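Local coordinates for LAE5 (Uncultured bacterium, PDB 5JD3), which is an alpha/beta hydrolase of the GDSL-like lipase/acylhydrolase family and probably acts as an esterase, cleaving ester bonds, at residues R77-G82 with F100-D105; A93-D98 with V143-P148; Y159-N164 with A208-D213. All blocks are in the same frame, centred on the assembly; numbering follows the deposited sequence.

Contact 1: residues R77-G82 with F100-D105; sequences RLVNQG and FGLKPD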
loop_
_atom_site.group_PDB
_atom_site.type_symbol
_atom_site.label_atom_id
_atom_site.label_comp_id
_atom_site.label_asym_id
_atom_site.label_seq_id
_atom_site.Cartn_x
_atom_site.Cartn_y
_atom_site.Cartn_z
ATOM N N ARG A 77 -8.820 11.963 8.653
ATOM C CA ARG A 77 -9.641 11.862 7.454
ATOM C C ARG A 77 -8.948 11.005 6.395
ATOM O O ARG A 77 -8.030 11.464 5.720
ATOM C CB ARG A 77 -9.932 13.262 6.913
ATOM C CG ARG A 77 -10.869 13.326 5.722
ATOM C CD ARG A 77 -11.050 14.773 5.288
ATOM N NE ARG A 77 -11.783 14.897 4.034
ATOM C CZ ARG A 77 -12.030 16.053 3.427
ATOM N NH1 ARG A 77 -11.600 17.189 3.960
ATOM N NH2 ARG A 77 -12.706 16.074 2.286
ATOM N N LEU A 78 -9.390 9.758 6.255
ATOM C CA LEU A 78 -8.737 8.821 5.346
ATOM C C LEU A 78 -9.427 8.740 3.988
ATOM O O LEU A 78 -10.655 8.739 3.898
ATOM C CB LEU A 78 -8.667 7.427 5.974
ATOM C CG LEU A 78 -7.433 7.123 6.830
ATOM C CD1 LEU A 78 -7.443 7.924 8.125
ATOM C CD2 LEU A 78 -7.330 5.633 7.116
ATOM N N VAL A 79 -8.620 8.671 2.932
ATOM C CA VAL A 79 -9.126 8.587 1.567
ATOM C C VAL A 79 -8.555 7.369 0.844
ATOM O O VAL A 79 -7.341 7.169 0.815
ATOM C CB VAL A 79 -8.778 9.848 0.751
ATOM C CG1 VAL A 79 -9.527 9.845 -0.574
ATOM C CG2 VAL A 79 -9.095 11.106 1.546
ATOM N N ASN A 80 -9.432 6.559 0.259
ATOM C CA ASN A 80 -8.999 5.396 -0.505
ATOM C C ASN A 80 -8.934 5.710 -1.997
ATOM O O ASN A 80 -9.953 5.983 -2.629
ATOM C CB ASN A 80 -9.936 4.209 -0.255
ATOM C CG ASN A 80 -9.392 2.899 -0.812
ATOM O OD1 ASN A 80 -8.521 2.886 -1.682
ATOM N ND2 ASN A 80 -9.913 1.787 -0.308
ATOM N N GLN A 81 -7.729 5.663 -2.555
ATOM C CA GLN A 81 -7.541 5.904 -3.980
ATOM C C GLN A 81 -6.911 4.697 -4.666
ATOM O O GLN A 81 -6.112 4.843 -5.591
ATOM C CB GLN A 81 -6.683 7.150 -4.206
ATOM C CG GLN A 81 -7.423 8.457 -3.975
ATOM C CD GLN A 81 -8.543 8.673 -4.976
ATOM O OE1 GLN A 81 -8.315 8.689 -6.185
ATOM N NE2 GLN A 81 -9.762 8.833 -4.475
ATOM N N GLY A 82 -7.278 3.505 -4.208
ATOM C CA GLY A 82 -6.761 2.276 -4.781
ATOM C C GLY A 82 -7.511 1.846 -6.028
ATOM O O GLY A 82 -8.742 1.817 -6.044
ATOM N N PHE A 100 -2.476 14.899 -5.820
ATOM C CA PHE A 100 -2.280 16.338 -5.670
ATOM C C PHE A 100 -3.600 17.101 -5.660
ATOM O O PHE A 100 -3.754 18.081 -4.930
ATOM C CB PHE A 100 -1.383 16.874 -6.787
ATOM C CG PHE A 100 0.052 16.448 -6.672
ATOM C CD1 PHE A 100 0.585 16.084 -5.446
ATOM C CD2 PHE A 100 0.871 16.418 -7.789
ATOM C CE1 PHE A 100 1.907 15.694 -5.338
ATOM C CE2 PHE A 100 2.192 16.029 -7.688
ATOM C CZ PHE A 100 2.711 15.667 -6.460
ATOM N N GLY A 101 -4.553 16.642 -6.464
ATOM C CA GLY A 101 -5.836 17.308 -6.590
ATOM C C GLY A 101 -6.727 17.182 -5.369
ATOM O O GLY A 101 -7.828 17.731 -5.338
ATOM N N LEU A 102 -6.255 16.459 -4.358
ATOM C CA LEU A 102 -7.022 16.274 -3.133
ATOM C C LEU A 102 -6.397 17.032 -1.967
ATOM O O LEU A 102 -6.965 17.080 -0.876
ATOM C CB LEU A 102 -7.138 14.787 -2.796
ATOM C CG LEU A 102 -7.852 13.938 -3.850
ATOM C CD1 LEU A 102 -8.013 12.502 -3.375
ATOM C CD2 LEU A 102 -9.201 14.545 -4.203
ATOM N N LYS A 103 -5.239 17.637 -2.169
ATOM C CA LYS A 103 -4.549 18.396 -1.127
ATOM C C LYS A 103 -4.331 17.659 0.170
ATOM O O LYS A 103 -4.787 18.076 1.199
ATOM C CB LYS A 103 -5.230 19.734 -0.875
ATOM C CG LYS A 103 -5.322 20.656 -2.061
ATOM C CD LYS A 103 -6.716 21.242 -2.161
ATOM C CE LYS A 103 -6.913 22.205 -3.328
ATOM N NZ LYS A 103 -6.161 21.913 -4.588
ATOM N N PRO A 104 -3.646 16.542 0.135
ATOM C CA PRO A 104 -3.532 15.735 1.352
ATOM C C PRO A 104 -2.438 16.231 2.291
ATOM O O PRO A 104 -1.504 16.904 1.854
ATOM C CB PRO A 104 -3.189 14.351 0.807
ATOM C CG PRO A 104 -2.382 14.645 -0.412
ATOM C CD PRO A 104 -2.920 15.931 -0.993
ATOM N N ASP A 105 -2.564 15.899 3.571
ATOM C CA ASP A 105 -1.528 16.201 4.548
ATOM C C ASP A 105 -0.518 15.062 4.581
ATOM O O ASP A 105 0.671 15.272 4.818
ATOM C CB ASP A 105 -2.139 16.419 5.933
ATOM C CG ASP A 105 -3.099 17.591 5.966
ATOM O OD1 ASP A 105 -2.690 18.707 5.583
ATOM O OD2 ASP A 105 -4.265 17.393 6.367
#
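Leu102 reaches across to Val79 and Gln81 with a single methyl group, CD1, and that methyl carries the whole contact. The two segments belong to a beta-alpha-beta crossover of the parallel alpha/beta sheet: strand 77-82 leads into helix 88-100, and the loop 100-105 returns the chain to strand 106-110, with strand 29-34 lying between the two strands. Strand 77-82 is the outermost strand on this side of the sheet within the chain.

The close-packed part is small but well defined. CD1 of Leu102 lies 4.1 Å from CG1 of Val79 and equally 4.1 Å from CG of Gln81, so it settles between two side chains that leave the same face of the strand. Val79 presents CG1 because that branch stands anti to the backbone N (chi1 -170°). Gln81 comes from the opposite direction; its CG, anti to the carbonyl carbon (chi1 -76°), meets the methyl, and the amide carbon CD follows at 4.2 Å from CD1 of Leu102.

The other side is looser. CD2 of Leu102 stays 5.7 Å from NE2 of Gln81, Leu102 is itself partly exposed, and Gly101 and Lys103 of the same loop are exposed to solvent. A type I turn from Phe100 to Lys103, closed by Lys103 N to Phe100 O at 3.2 Å, follows the helix, and Lys103, the first residue to leave helical backbone angles, has positive phi, while Leu102 O receives Lys29 NZ. At the far end of the strand exposed Arg77 pairs with Glu49 through its NE. On the strand's opposite face Asn80 makes an Asx turn, its OD1 taking the N-H of Gly82 at 2.9 Å (N-H...O 154°).

Contact 2: residues A93-D98 with V143-P148; sequences ARWQND and VARTAP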
loop_
_atom_site.group_PDB
_atom_site.type_symbol
_atom_site.label_atom_id
_atom_site.label_comp_id
_atom_site.label_asym_id
_atom_site.label_seq_id
_atom_site.Cartn_x
_atom_site.Cartn_y
_atom_site.Cartn_z
ATOM N N ALA A 93 0.124 8.158 -14.016
ATOM C CA ALA A 93 -0.772 8.740 -15.010
ATOM C C ALA A 93 -1.940 9.486 -14.369
ATOM O O ALA A 93 -2.494 10.410 -14.963
ATOM C CB ALA A 93 -1.291 7.657 -15.943
ATOM N N ARG A 94 -2.309 9.089 -13.155
ATOM C CA ARG A 94 -3.460 9.681 -12.484
ATOM C C ARG A 94 -3.075 10.390 -11.191
ATOM O O ARG A 94 -3.942 10.786 -10.412
ATOM C CB ARG A 94 -4.514 8.610 -12.190
ATOM C CG ARG A 94 -4.069 7.544 -11.197
ATOM C CD ARG A 94 -5.131 6.464 -11.051
ATOM N NE ARG A 94 -4.748 5.424 -10.099
ATOM C CZ ARG A 94 -5.017 5.463 -8.798
ATOM N NH1 ARG A 94 -5.669 6.495 -8.282
ATOM N NH2 ARG A 94 -4.633 4.466 -8.012
ATOM N N TRP A 95 -1.774 10.556 -10.972
ATOM C CA TRP A 95 -1.266 11.137 -9.734
ATOM C C TRP A 95 -1.767 12.563 -9.518
ATOM O O TRP A 95 -2.082 12.953 -8.394
ATOM C CB TRP A 95 0.264 11.118 -9.727
ATOM C CG TRP A 95 0.863 11.345 -8.373
ATOM C CD1 TRP A 95 1.283 12.533 -7.848
ATOM C CD2 TRP A 95 1.113 10.353 -7.368
ATOM N NE1 TRP A 95 1.778 12.343 -6.580
ATOM C CE2 TRP A 95 1.686 11.014 -6.263
ATOM C CE3 TRP A 95 0.908 8.972 -7.298
ATOM C CZ2 TRP A 95 2.054 10.339 -5.099
ATOM C CZ3 TRP A 95 1.275 8.305 -6.142
ATOM C CH2 TRP A 95 1.841 8.989 -5.059
ATOM N N GLN A 96 -1.840 13.335 -10.598
ATOM C CA GLN A 96 -2.263 14.729 -10.515
ATOM C C GLN A 96 -3.686 14.874 -9.980
ATOM O O GLN A 96 -3.945 15.702 -9.105
ATOM C CB GLN A 96 -2.155 15.400 -11.886
ATOM C CG GLN A 96 -2.765 16.793 -11.943
ATOM C CD GLN A 96 -2.204 17.723 -10.883
ATOM O OE1 GLN A 96 -1.001 17.728 -10.617
ATOM N NE2 GLN A 96 -3.077 18.512 -10.267
ATOM N N ASN A 97 -4.603 14.066 -10.501
ATOM C CA ASN A 97 -6.006 14.164 -10.114
ATOM C C ASN A 97 -6.342 13.397 -8.838
ATOM O O ASN A 97 -7.223 13.803 -8.079
ATOM C CB ASN A 97 -6.905 13.673 -11.251
ATOM C CG ASN A 97 -6.824 14.555 -12.483
ATOM O OD1 ASN A 97 -6.326 15.680 -12.424
ATOM N ND2 ASN A 97 -7.320 14.050 -13.606
ATOM N N ASP A 98 -5.641 12.294 -8.597
ATOM C CA ASP A 98 -5.993 11.410 -7.488
ATOM C C ASP A 98 -5.147 11.620 -6.231
ATOM O O ASP A 98 -5.472 11.086 -5.171
ATOM C CB ASP A 98 -5.895 9.948 -7.931
ATOM C CG ASP A 98 -6.984 9.565 -8.915
ATOM O OD1 ASP A 98 -7.836 10.423 -9.225
ATOM O OD2 ASP A 98 -6.994 8.402 -9.370
ATOM N N VAL A 143 7.533 10.192 -5.506
ATOM C CA VAL A 143 7.877 10.591 -4.148
ATOM C C VAL A 143 8.557 11.957 -4.131
ATOM O O VAL A 143 8.243 12.803 -3.293
ATOM C CB VAL A 143 8.793 9.548 -3.478
ATOM C CG1 VAL A 143 9.428 10.118 -2.225
ATOM C CG2 VAL A 143 8.010 8.279 -3.164
ATOM N N ALA A 144 9.476 12.169 -5.069
ATOM C CA ALA A 144 10.216 13.427 -5.156
ATOM C C ALA A 144 9.291 14.624 -5.359
ATOM O O ALA A 144 9.562 15.717 -4.860
ATOM C CB ALA A 144 11.239 13.357 -6.280
ATOM N N ARG A 145 8.199 14.416 -6.088
ATOM C CA ARG A 145 7.239 15.483 -6.346
ATOM C C ARG A 145 6.245 15.658 -5.201
ATOM O O ARG A 145 5.641 16.720 -5.053
ATOM C CB ARG A 145 6.470 15.217 -7.643
ATOM C CG ARG A 145 7.284 15.380 -8.915
ATOM C CD ARG A 145 6.475 16.108 -9.982
ATOM N NE ARG A 145 5.144 15.533 -10.154
ATOM C CZ ARG A 145 4.813 14.685 -11.123
ATOM N NH1 ARG A 145 5.717 14.312 -12.018
ATOM N NH2 ARG A 145 3.576 14.214 -11.200
ATOM N N THR A 146 6.081 14.615 -4.392
ATOM C CA THR A 146 5.045 14.602 -3.364
ATOM C C THR A 146 5.595 14.902 -1.969
ATOM O O THR A 146 4.906 15.488 -1.135
ATOM C CB THR A 146 4.317 13.239 -3.337
ATOM O OG1 THR A 146 3.850 12.922 -4.654
ATOM C CG2 THR A 146 3.133 13.274 -2.384
ATOM N N ALA A 147 6.839 14.506 -1.721
ATOM C CA ALA A 147 7.464 14.690 -0.411
ATOM C C ALA A 147 7.436 16.135 0.121
ATOM O O ALA A 147 7.144 16.342 1.300
ATOM C CB ALA A 147 8.904 14.176 -0.445
ATOM N N PRO A 148 7.738 17.138 -0.726
ATOM C CA PRO A 148 7.734 18.489 -0.148
ATOM C C PRO A 148 6.337 19.047 0.122
ATOM O O PRO A 148 6.194 19.921 0.977
ATOM C CB PRO A 148 8.442 19.334 -1.217
ATOM C CG PRO A 148 9.129 18.354 -2.111
ATOM C CD PRO A 148 8.257 17.150 -2.105
#
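Trp95 and Thr146 join helix 88-100 to the C-terminal end of helix 132-146. Along 93-98, Arg94 comes first and turns from the partner helix: its NH1 forms a salt bridge with Asp98 OD2, one turn on, at 2.6 Å, and the carboxylate lies at the edge of the guanidinium, in its plane. Trp95 follows and does the reaching. With CG anti to the backbone N (chi1 -164°), the indole carries its NE1 edge to Thr146 OG1, 2.9 Å away and near the ring plane. The bond is bent (127°) and weak, because OG1 is displaced along the edge toward Trp95 CZ2, 3.2 Å away, instead of lying straight out from the N-H. The same hydroxyl bonds Leu142 O. Arg145 NH2 approaches Trp95 CD1 obliquely at 4.4 Å, while its NH1 pairs with Glu141. Replacing Trp95 with an alanine would probably open a gap between the helices and leave Thr146 OG1 without its indole donor. Beneath the two helices lies the parallel sheet: Trp95 packs on Ile33, Met109 and Met153 of strands 29-34, 106-110 and 152-156, and Thr146 on Val107 and Met153.

Contact 3: residues Y159-N164 with A208-D213; sequences YFIEPN and AQLAWD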
loop_
_atom_site.group_PDB
_atom_site.type_symbol
_atom_site.label_atom_id
_atom_site.label_comp_id
_atom_site.label_asym_id
_atom_site.label_seq_id
_atom_site.Cartn_x
_atom_site.Cartn_y
_atom_site.Cartn_z
ATOM N N TYR A 159 4.128 -7.141 -1.454
ATOM C CA TYR A 159 4.355 -8.410 -0.785
ATOM C C TYR A 159 3.948 -9.598 -1.641
ATOM O O TYR A 159 3.230 -9.461 -2.631
ATOM C CB TYR A 159 3.596 -8.456 0.547
ATOM C CG TYR A 159 2.092 -8.493 0.391
ATOM C CD1 TYR A 159 1.413 -9.702 0.283
ATOM C CD2 TYR A 159 1.351 -7.323 0.350
ATOM C CE1 TYR A 159 0.041 -9.739 0.134
ATOM C CE2 TYR A 159 -0.021 -7.355 0.207
ATOM C CZ TYR A 159 -0.671 -8.561 0.097
ATOM O OH TYR A 159 -2.038 -8.587 -0.047
ATOM N N PHE A 160 4.424 -10.768 -1.234
ATOM C CA PHE A 160 3.983 -12.031 -1.793
ATOM C C PHE A 160 3.822 -12.996 -0.628
ATOM O O PHE A 160 4.781 -13.270 0.091
ATOM C CB PHE A 160 4.982 -12.558 -2.824
ATOM C CG PHE A 160 4.476 -13.724 -3.626
ATOM C CD1 PHE A 160 3.168 -13.755 -4.081
ATOM C CD2 PHE A 160 5.315 -14.779 -3.942
ATOM C CE1 PHE A 160 2.702 -14.824 -4.823
ATOM C CE2 PHE A 160 4.856 -15.852 -4.685
ATOM C CZ PHE A 160 3.547 -15.873 -5.126
ATOM N N ILE A 161 2.606 -13.489 -0.417
ATOM C CA ILE A 161 2.349 -14.374 0.712
ATOM C C ILE A 161 2.934 -15.754 0.419
ATOM O O ILE A 161 2.212 -16.717 0.162
ATOM C CB ILE A 161 0.845 -14.477 1.029
ATOM C CG1 ILE A 161 0.231 -13.079 1.106
ATOM C CG2 ILE A 161 0.619 -15.204 2.347
ATOM C CD1 ILE A 161 -1.245 -13.072 1.437
ATOM N N GLU A 162 4.260 -15.825 0.452
ATOM C CA GLU A 162 4.988 -17.054 0.165
ATOM C C GLU A 162 6.294 -17.080 0.950
ATOM O O GLU A 162 7.184 -16.266 0.704
ATOM C CB GLU A 162 5.265 -17.179 -1.334
ATOM C CG GLU A 162 6.095 -18.392 -1.712
ATOM C CD GLU A 162 5.454 -19.694 -1.274
ATOM O OE1 GLU A 162 4.268 -19.911 -1.598
ATOM O OE2 GLU A 162 6.134 -20.499 -0.604
ATOM N N PRO A 163 6.408 -18.011 1.907
ATOM C CA PRO A 163 7.592 -18.111 2.768
ATOM C C PRO A 163 8.845 -18.585 2.031
ATOM O O PRO A 163 9.953 -18.289 2.477
ATOM C CB PRO A 163 7.167 -19.132 3.830
ATOM C CG PRO A 163 6.102 -19.937 3.178
ATOM C CD PRO A 163 5.370 -18.990 2.277
ATOM N N ASN A 164 8.675 -19.307 0.927
ATOM C CA ASN A 164 9.818 -19.779 0.150
ATOM C C ASN A 164 10.581 -18.612 -0.469
ATOM O O ASN A 164 10.120 -17.999 -1.431
ATOM C CB ASN A 164 9.369 -20.750 -0.943
ATOM C CG ASN A 164 10.536 -21.340 -1.709
ATOM O OD1 ASN A 164 11.652 -21.407 -1.199
ATOM N ND2 ASN A 164 10.284 -21.766 -2.942
ATOM N N ALA A 208 -2.284 -20.595 2.400
ATOM C CA ALA A 208 -3.659 -20.934 2.045
ATOM C C ALA A 208 -4.652 -20.452 3.098
ATOM O O ALA A 208 -5.808 -20.163 2.789
ATOM C CB ALA A 208 -3.794 -22.436 1.843
ATOM N N GLN A 209 -4.195 -20.362 4.344
ATOM C CA GLN A 209 -5.036 -19.899 5.440
ATOM C C GLN A 209 -5.378 -18.418 5.273
ATOM O O GLN A 209 -6.388 -17.942 5.795
ATOM C CB GLN A 209 -4.341 -20.148 6.784
ATOM C CG GLN A 209 -5.225 -19.947 8.006
ATOM C CD GLN A 209 -5.164 -18.534 8.551
ATOM O OE1 GLN A 209 -4.353 -17.720 8.110
ATOM N NE2 GLN A 209 -6.029 -18.234 9.512
ATOM N N LEU A 210 -4.537 -17.698 4.536
ATOM C CA LEU A 210 -4.754 -16.275 4.288
ATOM C C LEU A 210 -5.281 -15.996 2.885
ATOM O O LEU A 210 -6.277 -15.294 2.718
ATOM C CB LEU A 210 -3.459 -15.489 4.501
ATOM C CG LEU A 210 -3.045 -15.176 5.937
ATOM C CD1 LEU A 210 -1.859 -14.227 5.939
ATOM C CD2 LEU A 210 -4.208 -14.589 6.722
ATOM N N ALA A 211 -4.603 -16.540 1.879
ATOM C CA ALA A 211 -4.937 -16.240 0.492
ATOM C C ALA A 211 -4.616 -17.400 -0.440
ATOM O O ALA A 211 -3.479 -17.869 -0.495
ATOM C CB ALA A 211 -4.204 -14.988 0.039
ATOM N N TRP A 212 -5.626 -17.855 -1.176
ATOM C CA TRP A 212 -5.444 -18.918 -2.157
ATOM C C TRP A 212 -4.424 -18.525 -3.223
ATOM O O TRP A 212 -3.610 -19.346 -3.641
ATOM C CB TRP A 212 -6.777 -19.280 -2.817
ATOM C CG TRP A 212 -7.607 -20.258 -2.034
ATOM C CD1 TRP A 212 -7.352 -20.731 -0.779
ATOM C CD2 TRP A 212 -8.820 -20.889 -2.461
ATOM N NE1 TRP A 212 -8.335 -21.614 -0.398
ATOM C CE2 TRP A 212 -9.248 -21.727 -1.412
ATOM C CE3 TRP A 212 -9.588 -20.824 -3.629
ATOM C CZ2 TRP A 212 -10.408 -22.497 -1.497
ATOM C CZ3 TRP A 212 -10.740 -21.587 -3.710
ATOM C CH2 TRP A 212 -11.138 -22.412 -2.650
ATOM N N ASP A 213 -4.465 -17.267 -3.654
ATOM C CA ASP A 213 -3.550 -16.792 -4.688
ATOM C C ASP A 213 -2.330 -16.084 -4.103
ATOM O O ASP A 213 -1.548 -15.478 -4.836
ATOM C CB ASP A 213 -4.277 -15.862 -5.670
ATOM C CG ASP A 213 -4.896 -14.642 -4.995
ATOM O OD1 ASP A 213 -4.506 -14.296 -3.860
ATOM O OD2 ASP A 213 -5.777 -14.014 -5.618
#
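From the loop after strand 152-156, Ile161 extends its side chain to Leu210 and Ala211 in the loop that precedes helix 219-232. Its CB points toward that loop and divides the contact between two branches. One is CG2, anti to the backbone N, which meets CD1 of Leu210 at a loose 4.5 Å. The other runs through CG1, beside the backbone N (chi1 -49°), and continues extended (chi2 -179°) until the terminal CD1 rests on CB of Ala211 at 3.8 Å, the closest approach between the segments. Both branches thus meet only carbon here. Leu210 is covered further by Phe198 and Tyr201 of helix 194-201.

Ile161 is the centre of an inverse gamma turn, in which Glu162 N bonds Phe160 O at 2.6 Å; a backbone bond to Arg214 also ties it to the second loop. That loop holds Asp213, whose OD2 bonds His216 ND1. With Ser36 they have the geometry of a Ser-His-Asp charge relay, consistent with the catalytic triad of GDSL hydrolases, in which aspartate and histidine lie close together in a loop near the C-terminus.

The backbone carbonyl of this aspartate also meets the first loop: CE1 of Phe160 comes obliquely to O of Asp213, 4.3 Å away. The phenyl ring also packs against Met169 and Met173 of helix 168-187. Glu162 turns to polar partners, OE1 to Arg214 in a salt bridge and OE2 to Asn164 N at 3.2 Å, the N-H arriving on the anti side of the carboxylate, 19° out of its plane.

Contacts 1 and 2 are neighbours, their centres 11 Å apart, and both involve helix 88-100, contact 2 through its body and contact 1 through its last residue and the loop that follows: Arg94 NH2 bonds Gln81 O, and the ring of Phe100 meets that of Trp95 edge-to-face. Contact 3 lies on the opposite side of the chain's centre, about 29 and 31 Å from them between centres. All three are largely buried. Contact 1 sets an edge strand against a loop through carbon contacts on one leucine methyl; contact 2 pairs two helices over the sheet and adds a weak polar bond; contact 3 joins two loops, mainly apolar, and alone includes a residue of the probable triad.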